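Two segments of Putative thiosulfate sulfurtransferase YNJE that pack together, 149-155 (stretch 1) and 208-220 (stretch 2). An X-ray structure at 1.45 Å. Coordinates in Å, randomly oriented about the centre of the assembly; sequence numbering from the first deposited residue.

Stretch 1 149-155: KVIEAAW
Stretch 2, residues 208-220: LYGRDVYAAARVA

Residues 149-154 form an extended strand, with phi/psi running from -132/143 at Lys 149 through -86/132 at Glu 152 to -160/167 at Ala 154. Stretch 2 enters as a strand at Leu 208 (-103/146) and Tyr 209 (-144/160), passes through Gly 210 (-141/164), then turns through Arg 211 (-64/-32) and Asp 212 (-117/134), and continues as a helix from Val 213, phi between -67° and -60° and psi mostly -38° to -50°, with Tyr 214 looser at -62/-25. Within that helix, Ala 217 N donates to Val 213 O at 2.9 Å and Ala 220 N to Ala 216 O at 2.8 Å. The helix axis approaches the 149-154 strand to 6.8 Å, their N-to-C directions 107° apart.

The two strands run parallel, pairing Ile 151 with Leu 208 and Glu 152 with Tyr 209, each with CA atoms 4.9 Å apart. Tyr 209 uses both backbone polar groups: its N donates to Ile 151 O (3.0 Å, 157° at the hydrogen), and its O accepts from Ala 153 N (2.9 Å, 163°). The same carbonyls receive CA-H...O contacts, Leu 208 CA to Ile 151 O and Glu 152 CA to Tyr 209 O, both 3.2 Å.

Side chains alternate across the sheet. On the face bearing Glu 152 and Tyr 209, Glu 152 is nearly extended (chi1 t, chi2 t, chi3 -20°), and Tyr 209 is p with chi2 -83°. Glu 152 CB lies over one face of the tyrosine ring, 3.9 Å from its centroid and 30° off the normal, a CH-pi contact. Val 150 CG1 meets the ring edge, 4.1 Å from Tyr 209 CD1. The carboxylate has two side-chain partners in stretch 2: OE1 of Glu 152 accepts a weak hydrogen bond from Tyr 209 OH (2.7 Å), while OE2 of Glu 152 forms a salt bridge with Arg 211 NH1 (2.9 Å, 154°), near the guanidinium plane. Arg 211 reaches it with chi1 -105°, chi2 p, chi3 t and chi4 178°.

Water 1 ties this charged group to the backbone, donating to Glu 152 OE2 (2.6 Å) and Ala 153 O (3.0 Å) and accepting from Arg 211 N (2.8 Å). Water 2 links Ala 153 O (2.8 Å) to Asp 212 N (3.2 Å).

On the face bearing Ile 151 and Leu 208, Ile 151 CB packs 3.8 Å from Leu 208 CD2; Ile 151 is m,t and Leu 208 has chi1 m, chi2 144°. Ala 153 points toward stretch 2, its CB 3.8 Å from Ala 216 CA, 3.9 Å from Val 219 CG2 (chi1 t) and 4.2 Å from Leu 208 CD2. Its small methyl thus contacts both strand and helix.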

ATOM      1  N   LYS A 149     -12.633   8.144  12.789  1.00 12.32           N
ATOM      2  CA  LYS A 149     -11.522   8.916  13.267  1.00 13.07           C
ATOM      3  C   LYS A 149     -10.478   8.978  12.155  1.00 11.76           C
ATOM      4  O   LYS A 149     -10.267   7.959  11.459  1.00 11.71           O
ATOM      5  CB  LYS A 149     -10.893   8.238  14.489  1.00 13.02           C
ATOM      6  CG  LYS A 149     -11.801   7.996  15.670  1.00 17.06           C
ATOM      7  CD  LYS A 149     -12.207   9.312  16.309  1.00 17.53           C
ATOM      8  CE  LYS A 149     -12.516   9.187  17.819  1.00 20.14           C
ATOM      9  NZ  LYS A 149     -13.964   9.109  18.054  1.00 23.00           N
ATOM     10  N   VAL A 150      -9.816  10.114  12.026  1.00 10.77           N
ATOM     11  CA  VAL A 150      -8.627  10.285  11.199  1.00 11.25           C
ATOM     12  C   VAL A 150      -7.438  10.524  12.113  1.00 10.31           C
ATOM     13  O   VAL A 150      -7.513  11.327  13.034  1.00 10.43           O
ATOM     14  CB  VAL A 150      -8.770  11.432  10.216  1.00 12.15           C
ATOM     15  CG1 VAL A 150      -7.494  11.596   9.385  1.00 13.21           C
ATOM     16  CG2 VAL A 150      -9.964  11.182   9.298  1.00 14.28           C
ATOM     17  N   ILE A 151      -6.357   9.796  11.900  1.00  9.77           N
ATOM     18  CA  ILE A 151      -5.227   9.800  12.809  1.00 10.50           C
ATOM     19  C   ILE A 151      -3.930   9.791  12.050  1.00  9.93           C
ATOM     20  O   ILE A 151      -3.709   8.901  11.200  1.00  9.72           O
ATOM     21  CB  ILE A 151      -5.257   8.568  13.731  1.00  9.66           C
ATOM     22  CG1 ILE A 151      -6.630   8.408  14.418  1.00 12.48           C
ATOM     23  CG2 ILE A 151      -4.185   8.677  14.801  1.00 11.44           C
ATOM     24  CD1 ILE A 151      -6.676   7.376  15.497  1.00 12.51           C
ATOM     25  N   GLU A 152      -3.058  10.736  12.378  1.00 10.14           N
ATOM     26  CA  GLU A 152      -1.681  10.786  11.889  1.00  9.86           C
ATOM     27  C   GLU A 152      -0.814   9.934  12.795  1.00 10.03           C
ATOM     28  O   GLU A 152      -0.889  10.037  14.018  1.00 11.37           O
ATOM     29  CB  GLU A 152      -1.091  12.210  11.887  1.00 10.13           C
ATOM     30  CG  GLU A 152       0.305  12.242  11.323  1.00 11.10           C
ATOM     31  CD  GLU A 152       0.847  13.622  10.949  1.00 12.97           C
ATOM     32  OE1 GLU A 152       0.081  14.604  10.740  1.00 12.23           O
ATOM     33  OE2 GLU A 152       2.100  13.695  10.792  1.00 15.16           O
ATOM     34  N   ALA A 153       0.002   9.069  12.201  1.00  9.78           N
ATOM     35  CA  ALA A 153       0.933   8.217  12.942  1.00 10.13           C
ATOM     36  C   ALA A 153       2.365   8.584  12.582  1.00 11.68           C
ATOM     37  O   ALA A 153       2.691   8.780  11.410  1.00 11.89           O
ATOM     38  CB  ALA A 153       0.659   6.696  12.618  1.00 11.13           C
ATOM     39  N   ALA A 154       3.211   8.682  13.595  1.00 11.81           N
ATOM     40  CA  ALA A 154       4.636   8.895  13.407  1.00 11.90           C
ATOM     41  C   ALA A 154       5.374   8.478  14.665  1.00 11.86           C
ATOM     42  O   ALA A 154       4.766   8.261  15.717  1.00 12.50           O
ATOM     43  CB  ALA A 154       4.944  10.356  13.053  1.00 13.53           C
ATOM     44  N   TRP A 155       6.690   8.352  14.549  1.00 12.29           N
ATOM     45  CA  TRP A 155       7.536   8.036  15.685  1.00 13.40           C
ATOM     46  C   TRP A 155       7.696   9.268  16.588  1.00 13.23           C
ATOM     47  O   TRP A 155       7.996  10.357  16.115  1.00 14.92           O
ATOM     48  CB  TRP A 155       8.915   7.517  15.243  1.00 13.40           C
ATOM     49  CG  TRP A 155       9.822   7.389  16.422  1.00 15.88           C
ATOM     50  CD1 TRP A 155       9.869   6.358  17.280  1.00 16.85           C
ATOM     51  CD2 TRP A 155      10.763   8.371  16.906  1.00 17.47           C
ATOM     52  NE1 TRP A 155      10.787   6.609  18.282  1.00 19.89           N
ATOM     53  CE2 TRP A 155      11.338   7.846  18.076  1.00 18.32           C
ATOM     54  CE3 TRP A 155      11.150   9.644  16.474  1.00 18.17           C
ATOM     55  CZ2 TRP A 155      12.311   8.540  18.814  1.00 18.22           C
ATOM     56  CZ3 TRP A 155      12.114  10.343  17.207  1.00 18.78           C
ATOM     57  CH2 TRP A 155      12.681   9.783  18.360  1.00 19.13           C
ATOM     58  N   LEU A 208      -5.898   6.083   8.960  1.00  8.37           N
ATOM     59  CA  LEU A 208      -4.552   6.446   9.359  1.00  9.08           C
ATOM     60  C   LEU A 208      -3.770   7.016   8.199  1.00  9.40           C
ATOM     61  O   LEU A 208      -3.902   6.576   7.036  1.00 10.62           O
ATOM     62  CB  LEU A 208      -3.818   5.221   9.926  1.00  9.70           C
ATOM     63  CG  LEU A 208      -4.266   4.823  11.339  1.00 11.02           C
ATOM     64  CD1 LEU A 208      -4.263   3.321  11.545  1.00 11.08           C
ATOM     65  CD2 LEU A 208      -3.394   5.561  12.383  1.00 13.02           C
ATOM     66  N   TYR A 209      -2.908   7.968   8.508  1.00  8.91           N
ATOM     67  CA  TYR A 209      -1.945   8.462   7.535  1.00  8.15           C
ATOM     68  C   TYR A 209      -0.666   8.778   8.218  1.00  9.11           C
ATOM     69  O   TYR A 209      -0.619   8.965   9.421  1.00  9.45           O
ATOM     70  CB  TYR A 209      -2.441   9.686   6.749  1.00  8.72           C
ATOM     71  CG  TYR A 209      -2.438  10.999   7.538  1.00  9.76           C
ATOM     72  CD1 TYR A 209      -3.475  11.336   8.394  1.00  9.99           C
ATOM     73  CD2 TYR A 209      -1.381  11.891   7.414  1.00  9.45           C
ATOM     74  CE1 TYR A 209      -3.436  12.543   9.111  1.00  9.67           C
ATOM     75  CE2 TYR A 209      -1.362  13.071   8.119  1.00  9.19           C
ATOM     76  CZ  TYR A 209      -2.376  13.384   8.950  1.00  9.94           C
ATOM     77  OH  TYR A 209      -2.346  14.575   9.671  1.00 10.30           O
ATOM     78  N   GLY A 210       0.388   8.832   7.442  1.00 10.47           N
ATOM     79  CA  GLY A 210       1.689   9.210   7.978  1.00 11.21           C
ATOM     80  C   GLY A 210       2.425  10.073   6.991  1.00 11.20           C
ATOM     81  O   GLY A 210       2.096  10.107   5.831  1.00 10.91           O
ATOM     82  N   ARG A 211       3.458  10.764   7.456  1.00 12.59           N
ATOM     83  CA  ARG A 211       4.396  11.351   6.541  1.00 13.36           C
ATOM     84  C   ARG A 211       5.081  10.208   5.782  1.00 12.97           C
ATOM     85  O   ARG A 211       5.419  10.355   4.621  1.00 14.64           O
ATOM     86  CB  ARG A 211       5.440  12.227   7.257  1.00 14.55           C
ATOM     87  CG  ARG A 211       5.210  13.759   7.101  1.00 16.86           C
ATOM     88  CD  ARG A 211       4.121  14.324   8.002  1.00 16.75           C
ATOM     89  NE  ARG A 211       3.983  15.768   7.766  1.00 20.66           N
ATOM     90  CZ  ARG A 211       3.102  16.586   8.339  1.00 17.83           C
ATOM     91  NH1 ARG A 211       2.223  16.154   9.229  1.00 15.22           N
ATOM     92  NH2 ARG A 211       3.127  17.853   7.980  1.00 20.79           N
ATOM     93  N   ASP A 212       5.245   9.063   6.442  1.00 12.52           N
ATOM     94  CA  ASP A 212       5.649   7.823   5.769  1.00 12.22           C
ATOM     95  C   ASP A 212       4.504   6.831   5.944  1.00 11.26           C
ATOM     96  O   ASP A 212       3.998   6.641   7.049  1.00 11.61           O
ATOM     97  CB  ASP A 212       6.904   7.236   6.410  1.00 13.64           C
ATOM     98  CG  ASP A 212       8.089   8.194   6.377  1.00 16.03           C
ATOM     99  OD1 ASP A 212       8.374   8.815   5.323  1.00 20.12           O
ATOM    100  OD2 ASP A 212       8.744   8.298   7.435  1.00 20.69           O
ATOM    101  N   VAL A 213       4.129   6.164   4.856  1.00 10.24           N
ATOM    102  CA  VAL A 213       2.994   5.262   4.886  1.00 10.30           C
ATOM    103  C   VAL A 213       3.226   4.147   5.896  1.00  9.80           C
ATOM    104  O   VAL A 213       2.292   3.753   6.579  1.00  9.70           O
ATOM    105  CB  VAL A 213       2.723   4.700   3.486  1.00 11.08           C
ATOM    106  CG1 VAL A 213       1.703   3.580   3.538  1.00 11.60           C
ATOM    107  CG2 VAL A 213       2.234   5.822   2.544  1.00 12.37           C
ATOM    108  N   TYR A 214       4.451   3.625   5.983  1.00  9.43           N
ATOM    109  CA  TYR A 214       4.699   2.488   6.856  1.00  8.57           C
ATOM    110  C   TYR A 214       4.463   2.719   8.329  1.00 10.07           C
ATOM    111  O   TYR A 214       4.148   1.767   9.027  1.00  9.89           O
ATOM    112  CB  TYR A 214       6.016   1.771   6.536  1.00  9.13           C
ATOM    113  CG  TYR A 214       7.339   2.412   6.906  1.00 10.12           C
ATOM    114  CD1 TYR A 214       7.486   3.783   7.156  1.00 10.94           C
ATOM    115  CD2 TYR A 214       8.476   1.601   7.006  1.00 12.37           C
ATOM    116  CE1 TYR A 214       8.727   4.313   7.491  1.00 12.28           C
ATOM    117  CE2 TYR A 214       9.708   2.136   7.345  1.00 13.16           C
ATOM    118  CZ  TYR A 214       9.820   3.469   7.599  1.00 12.96           C
ATOM    119  OH  TYR A 214      11.063   3.971   7.935  1.00 15.71           O
ATOM    120  N   ALA A 215       4.552   3.966   8.786  1.00  9.64           N
ATOM    121  CA  ALA A 215       4.200   4.257  10.172  1.00  9.28           C
ATOM    122  C   ALA A 215       2.716   4.055  10.411  1.00  8.96           C
ATOM    123  O   ALA A 215       2.312   3.446  11.423  1.00  8.95           O
ATOM    124  CB  ALA A 215       4.641   5.677  10.560  1.00 11.22           C
ATOM    125  N   ALA A 216       1.901   4.598   9.509  1.00  8.89           N
ATOM    126  CA  ALA A 216       0.463   4.424   9.567  1.00  9.03           C
ATOM    127  C   ALA A 216       0.076   2.944   9.438  1.00  8.16           C
ATOM    128  O   ALA A 216      -0.821   2.458  10.136  1.00  9.27           O
ATOM    129  CB  ALA A 216      -0.208   5.248   8.492  1.00  9.68           C
ATOM    130  N   ALA A 217       0.770   2.215   8.563  1.00  7.86           N
ATOM    131  CA  ALA A 217       0.468   0.838   8.327  1.00  7.38           C
ATOM    132  C   ALA A 217       0.739  -0.031   9.539  1.00  6.47           C
ATOM    133  O   ALA A 217       0.027  -0.993   9.817  1.00  7.65           O
ATOM    134  CB  ALA A 217       1.244   0.284   7.117  1.00  7.47           C
ATOM    135  N   ARG A 218       1.809   0.294  10.249  1.00  6.79           N
ATOM    136  CA  ARG A 218       2.153  -0.446  11.454  1.00  6.76           C
ATOM    137  C   ARG A 218       1.051  -0.344  12.472  1.00  7.25           C
ATOM    138  O   ARG A 218       0.617  -1.356  13.037  1.00  8.29           O
ATOM    139  CB  ARG A 218       3.492   0.073  11.990  1.00  7.59           C
ATOM    140  CG  ARG A 218       3.888  -0.506  13.352  1.00  8.08           C
ATOM    141  CD  ARG A 218       4.099  -1.993  13.331  1.00  8.59           C
ATOM    142  NE  ARG A 218       4.880  -2.410  14.500  1.00  9.14           N
ATOM    143  CZ  ARG A 218       5.135  -3.667  14.858  1.00  9.29           C
ATOM    144  NH1 ARG A 218       4.623  -4.689  14.198  1.00 10.34           N
ATOM    145  NH2 ARG A 218       5.888  -3.891  15.953  1.00  9.86           N
ATOM    146  N   VAL A 219       0.604   0.890  12.725  1.00  7.43           N
ATOM    147  CA  VAL A 219      -0.491   1.109  13.666  1.00  8.23           C
ATOM    148  C   VAL A 219      -1.740   0.409  13.144  1.00  7.22           C
ATOM    149  O   VAL A 219      -2.456  -0.247  13.892  1.00  8.20           O
ATOM    150  CB  VAL A 219      -0.749   2.594  13.886  1.00  7.66           C
ATOM    151  CG1 VAL A 219      -1.943   2.834  14.804  1.00  9.69           C
ATOM    152  CG2 VAL A 219       0.488   3.269  14.473  1.00  9.58           C
ATOM    153  N   ALA A 220      -2.010   0.522  11.848  1.00  7.17           N
ATOM    154  CA  ALA A 220      -3.195  -0.073  11.288  1.00  7.13           C
ATOM    155  C   ALA A 220      -3.251  -1.561  11.463  1.00  8.30           C
ATOM    156  O   ALA A 220      -4.307  -2.105  11.809  1.00  8.01           O
ATOM    157  CB  ALA A 220      -3.307   0.283   9.779  1.00  7.26           C
TER
HETATM  158  O   HOH W   1       3.366  11.452  10.210  1.00 19.09           O
HETATM  159  O   HOH W   2       4.778   8.969   9.598  1.00 14.93           O